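Local coordinates for cellulase (Soil metagenome, PDB 5I2U), which probably hydrolyses the beta-1,4-glucosidic linkages of cellulose, as a halotolerant family 5 glycoside hydrolase built on a TIM barrel, at residues Q201-V206 and Y219-Y224; P245-E250 and K278-A283. All coordinates share one frame; numbering follows the deposited sequence.

Contact 1 (Q201-V206 and Y219-Y224)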
ATOM      1  N   GLN A 201       2.524 -10.597   8.158  1.00 37.81           N
ATOM      2  CA  GLN A 201       3.132 -10.638   9.502  1.00 42.73           C
ATOM      3  C   GLN A 201       4.350 -11.564   9.603  1.00 42.82           C
ATOM      4  O   GLN A 201       5.132 -11.431  10.535  1.00 46.32           O
ATOM      5  CB  GLN A 201       2.096 -11.058  10.543  1.00 44.86           C
ATOM      6  CG  GLN A 201       0.961 -10.056  10.737  1.00 46.00           C
ATOM      7  CD  GLN A 201      -0.201 -10.618  11.530  1.00 46.01           C
ATOM      8  OE1 GLN A 201      -0.050 -11.592  12.269  1.00 48.02           O
ATOM      9  NE2 GLN A 201      -1.376 -10.024  11.364  1.00 43.65           N
ATOM     10  N   ASP A 202       4.543 -12.465   8.639  1.00 47.41           N
ATOM     11  CA  ASP A 202       5.609 -13.473   8.721  1.00 48.46           C
ATOM     12  C   ASP A 202       6.914 -13.032   8.068  1.00 48.55           C
ATOM     13  O   ASP A 202       7.481 -13.750   7.256  1.00 50.29           O
ATOM     14  CB  ASP A 202       5.134 -14.804   8.134  1.00 44.05           C
ATOM     15  CG  ASP A 202       3.989 -15.397   8.911  1.00 44.31           C
ATOM     16  OD1 ASP A 202       3.752 -14.940  10.045  1.00 45.65           O
ATOM     17  OD2 ASP A 202       3.313 -16.317   8.398  1.00 41.25           O
ATOM     18  N   LEU A 203       7.404 -11.867   8.477  1.00 48.90           N
ATOM     19  CA  LEU A 203       8.680 -11.352   8.004  1.00 50.60           C
ATOM     20  C   LEU A 203       9.859 -12.187   8.495  1.00 48.98           C
ATOM     21  O   LEU A 203      10.872 -12.277   7.810  1.00 50.83           O
ATOM     22  CB  LEU A 203       8.872  -9.898   8.448  1.00 53.37           C
ATOM     23  CG  LEU A 203       7.924  -8.849   7.874  1.00 54.75           C
ATOM     24  CD1 LEU A 203       8.170  -7.532   8.582  1.00 58.60           C
ATOM     25  CD2 LEU A 203       8.104  -8.688   6.375  1.00 53.29           C
ATOM     26  N   HIS A 204       9.746 -12.738   9.702  1.00 48.21           N
ATOM     27  CA  HIS A 204      10.701 -13.733  10.224  1.00 50.35           C
ATOM     28  C   HIS A 204      10.912 -14.979   9.319  1.00 50.44           C
ATOM     29  O   HIS A 204      12.020 -15.523   9.286  1.00 51.00           O
ATOM     30  CB  HIS A 204      10.304 -14.169  11.643  1.00 53.35           C
ATOM     31  CG  HIS A 204       9.113 -15.078  11.698  1.00 52.67           C
ATOM     32  ND1 HIS A 204       7.934 -14.814  11.030  1.00 53.15           N
ATOM     33  CD2 HIS A 204       8.914 -16.238  12.362  1.00 50.10           C
ATOM     34  CE1 HIS A 204       7.070 -15.783  11.265  1.00 54.64           C
ATOM     35  NE2 HIS A 204       7.640 -16.660  12.072  1.00 55.48           N
ATOM     36  N   LEU A 205       9.875 -15.412   8.591  1.00 45.75           N
ATOM     37  CA  LEU A 205      10.029 -16.463   7.579  1.00 47.38           C
ATOM     38  C   LEU A 205      10.763 -15.934   6.340  1.00 47.91           C
ATOM     39  O   LEU A 205      11.604 -16.621   5.763  1.00 45.13           O
ATOM     40  CB  LEU A 205       8.674 -17.054   7.175  1.00 47.97           C
ATOM     41  CG  LEU A 205       7.875 -17.842   8.225  1.00 53.92           C
ATOM     42  CD1 LEU A 205       6.716 -18.588   7.565  1.00 49.75           C
ATOM     43  CD2 LEU A 205       8.744 -18.819   9.019  1.00 55.57           C
ATOM     44  N   VAL A 206      10.429 -14.710   5.943  1.00 51.57           N
ATOM     45  CA  VAL A 206      11.126 -14.004   4.854  1.00 51.74           C
ATOM     46  C   VAL A 206      12.616 -13.825   5.186  1.00 49.38           C
ATOM     47  O   VAL A 206      13.468 -14.023   4.325  1.00 41.67           O
ATOM     48  CB  VAL A 206      10.454 -12.625   4.552  1.00 50.90           C
ATOM     49  CG1 VAL A 206      11.313 -11.729   3.647  1.00 50.40           C
ATOM     50  CG2 VAL A 206       9.055 -12.831   3.964  1.00 52.37           C
ATOM     51  N   TYR A 219       9.494  -5.845   1.206  1.00 41.12           N
ATOM     52  CA  TYR A 219       8.513  -6.748   1.777  1.00 39.60           C
ATOM     53  C   TYR A 219       7.493  -5.955   2.593  1.00 40.30           C
ATOM     54  O   TYR A 219       7.856  -5.006   3.289  1.00 38.11           O
ATOM     55  CB  TYR A 219       9.228  -7.797   2.619  1.00 39.28           C
ATOM     56  CG  TYR A 219      10.169  -8.638   1.781  1.00 41.69           C
ATOM     57  CD1 TYR A 219       9.711  -9.778   1.114  1.00 37.59           C
ATOM     58  CD2 TYR A 219      11.504  -8.266   1.609  1.00 38.73           C
ATOM     59  CE1 TYR A 219      10.570 -10.542   0.348  1.00 39.27           C
ATOM     60  CE2 TYR A 219      12.375  -9.032   0.844  1.00 37.14           C
ATOM     61  CZ  TYR A 219      11.905 -10.166   0.215  1.00 39.40           C
ATOM     62  OH  TYR A 219      12.759 -10.916  -0.564  1.00 42.96           O
ATOM     63  N   THR A 220       6.217  -6.324   2.483  1.00 36.95           N
ATOM     64  CA  THR A 220       5.188  -5.563   3.149  1.00 33.01           C
ATOM     65  C   THR A 220       4.976  -6.051   4.559  1.00 34.43           C
ATOM     66  O   THR A 220       5.276  -7.211   4.899  1.00 36.14           O
ATOM     67  CB  THR A 220       3.870  -5.496   2.356  1.00 29.36           C
ATOM     68  OG1 THR A 220       3.350  -6.809   2.165  1.00 31.07           O
ATOM     69  CG2 THR A 220       4.098  -4.823   1.002  1.00 28.63           C
ATOM     70  N   MET A 221       4.491  -5.134   5.389  1.00 35.73           N
ATOM     71  CA  MET A 221       4.012  -5.459   6.723  1.00 37.33           C
ATOM     72  C   MET A 221       2.731  -4.686   6.937  1.00 34.82           C
ATOM     73  O   MET A 221       2.679  -3.509   6.608  1.00 38.66           O
ATOM     74  CB  MET A 221       5.064  -5.097   7.781  1.00 37.73           C
ATOM     75  CG  MET A 221       4.755  -5.619   9.175  1.00 38.34           C
ATOM     76  SD  MET A 221       3.755  -4.508  10.194  1.00 40.18           S
ATOM     77  CE  MET A 221       4.962  -3.247  10.597  1.00 39.72           C
ATOM     78  N   HIS A 222       1.701  -5.353   7.457  1.00 34.38           N
ATOM     79  CA  HIS A 222       0.432  -4.714   7.799  1.00 35.26           C
ATOM     80  C   HIS A 222       0.150  -4.809   9.298  1.00 37.30           C
ATOM     81  O   HIS A 222       0.252  -5.882   9.890  1.00 37.37           O
ATOM     82  CB  HIS A 222      -0.721  -5.353   7.030  1.00 35.43           C
ATOM     83  CG  HIS A 222      -0.684  -5.110   5.550  1.00 33.21           C
ATOM     84  ND1 HIS A 222      -1.699  -5.516   4.720  1.00 32.81           N
ATOM     85  CD2 HIS A 222       0.228  -4.503   4.753  1.00 32.28           C
ATOM     86  CE1 HIS A 222      -1.415  -5.173   3.476  1.00 32.17           C
ATOM     87  NE2 HIS A 222      -0.250  -4.560   3.469  1.00 31.19           N
ATOM     88  N   PHE A 223      -0.194  -3.678   9.910  1.00 37.81           N
ATOM     89  CA  PHE A 223      -0.570  -3.657  11.325  1.00 37.69           C
ATOM     90  C   PHE A 223      -1.855  -2.866  11.535  1.00 34.83           C
ATOM     91  O   PHE A 223      -2.147  -1.941  10.793  1.00 34.51           O
ATOM     92  CB  PHE A 223       0.560  -3.074  12.187  1.00 36.35           C
ATOM     93  CG  PHE A 223       0.743  -1.597  12.026  1.00 37.55           C
ATOM     94  CD1 PHE A 223      -0.042  -0.699  12.748  1.00 38.07           C
ATOM     95  CD2 PHE A 223       1.698  -1.096  11.161  1.00 34.88           C
ATOM     96  CE1 PHE A 223       0.113   0.666  12.589  1.00 36.15           C
ATOM     97  CE2 PHE A 223       1.857   0.267  11.001  1.00 34.58           C
ATOM     98  CZ  PHE A 223       1.069   1.151  11.715  1.00 36.24           C
ATOM     99  N   TYR A 224      -2.567  -3.217  12.600  1.00 35.80           N
ATOM    100  CA  TYR A 224      -3.781  -2.553  13.052  1.00 35.33           C
ATOM    101  C   TYR A 224      -3.573  -2.360  14.538  1.00 36.53           C
ATOM    102  O   TYR A 224      -3.504  -3.331  15.302  1.00 42.10           O
ATOM    103  CB  TYR A 224      -5.026  -3.354  12.690  1.00 34.03           C
ATOM    104  CG  TYR A 224      -5.324  -3.126  11.239  1.00 36.50           C
ATOM    105  CD1 TYR A 224      -4.652  -3.851  10.250  1.00 38.30           C
ATOM    106  CD2 TYR A 224      -6.166  -2.094  10.837  1.00 36.22           C
ATOM    107  CE1 TYR A 224      -4.862  -3.591   8.898  1.00 39.40           C
ATOM    108  CE2 TYR A 224      -6.390  -1.839   9.494  1.00 38.41           C
ATOM    109  CZ  TYR A 224      -5.731  -2.589   8.527  1.00 36.07           C
ATOM    110  OH  TYR A 224      -5.948  -2.335   7.202  1.00 34.99           O
TER
HETATM  111  O   HOH W   1      -1.531  -8.054   9.456  1.00 26.54           O
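Val206 and Leu203, one turn apart on the helix that starts at 203, press their methyl groups onto Tyr219 and its neighbours in the strand. The Val206 contact is a CH-pi interaction: CG1 stands 3.5 Å from the centroid of the Tyr219 ring, only 12° off the ring normal, and so covers the middle of one face. With chi1 at 168°, Val206 sends this methyl opposite its own backbone N and out to the phenol. The hydroxyl takes no part in the contact with Val206 and is hydrogen-bonded to the backbone N of Ile211.

Leu203 makes the aliphatic contacts by spreading its two branches along the strand. CD1 meets Met221 CG at 4.0 Å, the two side chains crossing at about a right angle, while CD2 reaches Tyr219 CB at 4.0 Å and also rests against Thr220 O. A branched leucine suits this spot because it can touch two neighbouring places at once.

Polar contact runs through a single water. It accepts from Gln201 NE2 at 2.7 Å and donates to His222 O at 2.8 Å, so the long amide reaches a strand carbonyl without direct bonding.

The contact joins the outer helical layer to the barrel wall: helix 203-208 lies against strand 217-224, helix 230-241 packs Thr236 on both Leu203 and Met221, and strand 246-252 flanks the strand through backbone bonds from Tyr219 and Met221 to Phe247.

Contact 2 (P245-E250 and K278-A283). With PO4 (phosphate ion), chain J.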
ATOM      1  N   PRO A 245      14.208  -5.313   3.508  1.00 41.13           N
ATOM      2  CA  PRO A 245      13.530  -4.025   3.401  1.00 40.91           C
ATOM      3  C   PRO A 245      12.030  -4.161   3.680  1.00 39.36           C
ATOM      4  O   PRO A 245      11.408  -5.120   3.206  1.00 47.90           O
ATOM      5  CB  PRO A 245      13.779  -3.601   1.943  1.00 40.67           C
ATOM      6  CG  PRO A 245      14.752  -4.582   1.378  1.00 38.83           C
ATOM      7  CD  PRO A 245      14.586  -5.822   2.178  1.00 40.86           C
ATOM      8  N   VAL A 246      11.471  -3.203   4.424  1.00 34.04           N
ATOM      9  CA  VAL A 246      10.086  -3.239   4.897  1.00 34.84           C
ATOM     10  C   VAL A 246       9.317  -1.966   4.526  1.00 34.56           C
ATOM     11  O   VAL A 246       9.734  -0.858   4.863  1.00 34.25           O
ATOM     12  CB  VAL A 246      10.043  -3.400   6.427  1.00 38.88           C
ATOM     13  CG1 VAL A 246       8.601  -3.353   6.949  1.00 38.95           C
ATOM     14  CG2 VAL A 246      10.733  -4.700   6.829  1.00 39.29           C
ATOM     15  N   PHE A 247       8.189  -2.144   3.844  1.00 35.40           N
ATOM     16  CA  PHE A 247       7.292  -1.054   3.464  1.00 34.18           C
ATOM     17  C   PHE A 247       5.921  -1.426   4.013  1.00 31.94           C
ATOM     18  O   PHE A 247       5.379  -2.476   3.669  1.00 31.00           O
ATOM     19  CB  PHE A 247       7.260  -0.947   1.935  1.00 35.48           C
ATOM     20  CG  PHE A 247       6.550   0.271   1.395  1.00 33.93           C
ATOM     21  CD1 PHE A 247       5.174   0.429   1.536  1.00 32.28           C
ATOM     22  CD2 PHE A 247       7.258   1.237   0.689  1.00 31.70           C
ATOM     23  CE1 PHE A 247       4.535   1.551   1.023  1.00 31.01           C
ATOM     24  CE2 PHE A 247       6.623   2.355   0.177  1.00 32.63           C
ATOM     25  CZ  PHE A 247       5.255   2.507   0.338  1.00 31.45           C
ATOM     26  N   VAL A 248       5.353  -0.569   4.858  1.00 30.83           N
ATOM     27  CA  VAL A 248       3.991  -0.770   5.387  1.00 30.65           C
ATOM     28  C   VAL A 248       2.957  -0.289   4.344  1.00 32.21           C
ATOM     29  O   VAL A 248       2.635   0.901   4.269  1.00 33.91           O
ATOM     30  CB  VAL A 248       3.825  -0.052   6.743  1.00 32.42           C
ATOM     31  CG1 VAL A 248       2.379  -0.077   7.224  1.00 34.91           C
ATOM     32  CG2 VAL A 248       4.746  -0.694   7.781  1.00 32.07           C
ATOM     33  N   SER A 249       2.469  -1.213   3.514  1.00 31.40           N
ATOM     34  CA  SER A 249       1.556  -0.861   2.418  1.00 29.55           C
ATOM     35  C   SER A 249       0.101  -0.745   2.892  1.00 29.89           C
ATOM     36  O   SER A 249      -0.761  -0.247   2.156  1.00 24.75           O
ATOM     37  CB  SER A 249       1.674  -1.859   1.262  1.00 27.22           C
ATOM     38  OG  SER A 249       1.328  -3.161   1.672  1.00 27.28           O
ATOM     39  N   GLU A 250      -0.170  -1.197   4.115  1.00 27.89           N
ATOM     40  CA  GLU A 250      -1.489  -1.021   4.701  1.00 29.33           C
ATOM     41  C   GLU A 250      -1.394  -1.038   6.207  1.00 29.98           C
ATOM     42  O   GLU A 250      -0.745  -1.921   6.779  1.00 34.82           O
ATOM     43  CB  GLU A 250      -2.399  -2.152   4.259  1.00 31.52           C
ATOM     44  CG  GLU A 250      -3.861  -1.917   4.530  1.00 30.74           C
ATOM     45  CD  GLU A 250      -4.669  -3.143   4.216  1.00 31.20           C
ATOM     46  OE1 GLU A 250      -4.765  -3.499   3.017  1.00 28.21           O
ATOM     47  OE2 GLU A 250      -5.188  -3.747   5.177  1.00 31.91           O
ATOM     48  N   LYS A 278      12.513   5.217   9.466  1.00 41.77           N
ATOM     49  CA  LYS A 278      12.308   5.655   8.067  1.00 44.72           C
ATOM     50  C   LYS A 278      11.549   4.623   7.207  1.00 41.38           C
ATOM     51  O   LYS A 278      11.895   4.393   6.050  1.00 44.83           O
ATOM     52  CB  LYS A 278      13.648   6.033   7.405  1.00 51.17           C
ATOM     53  CG  LYS A 278      14.347   7.237   8.030  1.00 56.48           C
ATOM     54  CD  LYS A 278      15.278   7.940   7.047  1.00 55.39           C
ATOM     55  CE  LYS A 278      15.940   9.168   7.665  1.00 56.38           C
ATOM     56  NZ  LYS A 278      16.879   8.794   8.763  1.00 57.63           N
ATOM     57  N   ILE A 279      10.525   4.009   7.798  1.00 38.93           N
ATOM     58  CA  ILE A 279       9.641   3.045   7.132  1.00 37.94           C
ATOM     59  C   ILE A 279       8.479   3.823   6.526  1.00 38.75           C
ATOM     60  O   ILE A 279       7.847   4.637   7.220  1.00 42.00           O
ATOM     61  CB  ILE A 279       9.073   2.011   8.132  1.00 40.15           C
ATOM     62  CG1 ILE A 279      10.177   1.077   8.623  1.00 40.52           C
ATOM     63  CG2 ILE A 279       7.927   1.211   7.514  1.00 40.62           C
ATOM     64  CD1 ILE A 279       9.810   0.284   9.862  1.00 44.12           C
ATOM     65  N   SER A 280       8.208   3.596   5.240  1.00 35.16           N
ATOM     66  CA  SER A 280       7.077   4.249   4.577  1.00 33.71           C
ATOM     67  C   SER A 280       5.766   3.601   5.010  1.00 32.38           C
ATOM     68  O   SER A 280       5.749   2.418   5.341  1.00 33.80           O
ATOM     69  CB  SER A 280       7.223   4.192   3.060  1.00 34.11           C
ATOM     70  OG  SER A 280       8.234   5.076   2.628  1.00 33.10           O
ATOM     71  N   TRP A 281       4.680   4.379   5.041  1.00 31.73           N
ATOM     72  CA  TRP A 281       3.375   3.856   5.500  1.00 30.46           C
ATOM     73  C   TRP A 281       2.143   4.406   4.780  1.00 26.94           C
ATOM     74  O   TRP A 281       2.123   5.542   4.338  1.00 29.03           O
ATOM     75  CB  TRP A 281       3.214   3.973   7.024  1.00 29.77           C
ATOM     76  CG  TRP A 281       3.455   5.308   7.618  1.00 32.03           C
ATOM     77  CD1 TRP A 281       4.641   5.786   8.094  1.00 35.25           C
ATOM     78  CD2 TRP A 281       2.489   6.345   7.837  1.00 34.35           C
ATOM     79  NE1 TRP A 281       4.484   7.066   8.580  1.00 36.38           N
ATOM     80  CE2 TRP A 281       3.174   7.438   8.436  1.00 36.05           C
ATOM     81  CE3 TRP A 281       1.111   6.466   7.576  1.00 36.71           C
ATOM     82  CZ2 TRP A 281       2.527   8.631   8.795  1.00 34.44           C
ATOM     83  CZ3 TRP A 281       0.455   7.660   7.928  1.00 36.33           C
ATOM     84  CH2 TRP A 281       1.170   8.726   8.532  1.00 38.17           C
ATOM     85  N   VAL A 282       1.131   3.559   4.673  1.00 28.51           N
ATOM     86  CA  VAL A 282      -0.119   3.874   3.992  1.00 29.80           C
ATOM     87  C   VAL A 282      -1.281   3.477   4.903  1.00 27.85           C
ATOM     88  O   VAL A 282      -1.431   2.298   5.272  1.00 26.36           O
ATOM     89  CB  VAL A 282      -0.221   3.141   2.643  1.00 31.65           C
ATOM     90  CG1 VAL A 282      -1.329   3.731   1.782  1.00 31.78           C
ATOM     91  CG2 VAL A 282       1.112   3.204   1.889  1.00 33.03           C
ATOM     92  N   ALA A 283      -2.107   4.462   5.257  1.00 26.32           N
ATOM     93  CA  ALA A 283      -3.245   4.226   6.164  1.00 25.52           C
ATOM     94  C   ALA A 283      -4.496   3.753   5.401  1.00 25.43           C
ATOM     95  O   ALA A 283      -4.784   4.266   4.311  1.00 26.51           O
ATOM     96  CB  ALA A 283      -3.540   5.478   6.961  1.00 24.49           C
TER
HETATM   97  P   PO4 J 408      13.367   0.137   6.155  1.00 78.10           P
HETATM   98  O1  PO4 J 408      12.033   0.816   6.253  1.00 74.88           O
HETATM   99  O2  PO4 J 408      13.727  -0.496   7.479  1.00 85.61           O
HETATM  100  O3  PO4 J 408      14.400   1.176   5.784  1.00 73.30           O
HETATM  101  O4  PO4 J 408      13.267  -0.947   5.112  1.00 68.11           O
HETATM  102  O   HOH W   2       9.673   1.616   3.673  1.00 31.94           O
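Strands 246-249 and 281-283 run in the same direction, their axes 4.9 Å apart at closest and inclined by 13°. Val248 pairs with Trp281 in parallel register: Val248 N donates to Ser280 O at 3.1 Å (143° at the hydrogen), and Val248 O accepts a weak bond from Val282 N, also 3.1 Å long. The Trp281 CA-H points to that same carbonyl. Toward the start of the two segments the backbones diverge, and a water bridges the gap, donating to Val246 O at 2.7 Å and accepting from Ser280 N at 2.9 Å.

On the face bearing Val248 and Trp281, covered by Met274 of helix 264-276, Val248 CG2 meets Ile279 CG2 at 3.7 Å. Ile279, with chi1 at -69°, places CG2 opposite its backbone N and on the valine. The indole leads away, its NE1 bonded to Glu275. On the other face, Ser280 CB lies over the Phe247 ring, displaced toward the rim and 3.8 Å from its centroid, while Val282 CG2 approaches CE1 at the ring edge, 3.9 Å away. A small serine leaves room for the phenyl, and its OG is hydrogen-bonded to the backbone N of Leu56, just before strand 57-61.

At the entry to strand 246-252, Val246 N gives a nearly straight bond to an oxygen of a phosphate probably from the crystallisation liquor. The chemistry is that of neighbouring parallel strands in a beta-alpha-beta unit of the TIM barrel, linked by helix 264-276: beta-branched and aromatic groups line both faces, while direct and water-mediated bonds satisfy the buried peptide groups between them.

Overall arrangement
Both contacts are fully buried and share the barrel sheet, where strands 217-224 and 246-252 are neighbours, but they belong to different layers. Contact 2 is a strand-to-strand pairing, nearer the centre of the chain and held by backbone bonds; contact 1 is helix against strand, farther out, and relies on methyl groups with one water bridge. Polar side chains join them: His222 NE2 bonds Ser249 OG, and Tyr224 OH bonds Glu250 OE2. Glu250 also forms a salt bridge with Arg89, lies close to Glu163 and is hydrogen-bonded to a glycerol, probably from the crystallisation liquor, consistent with the substrate pocket that family 5 enzymes carry at the C-terminal ends of their barrel strands.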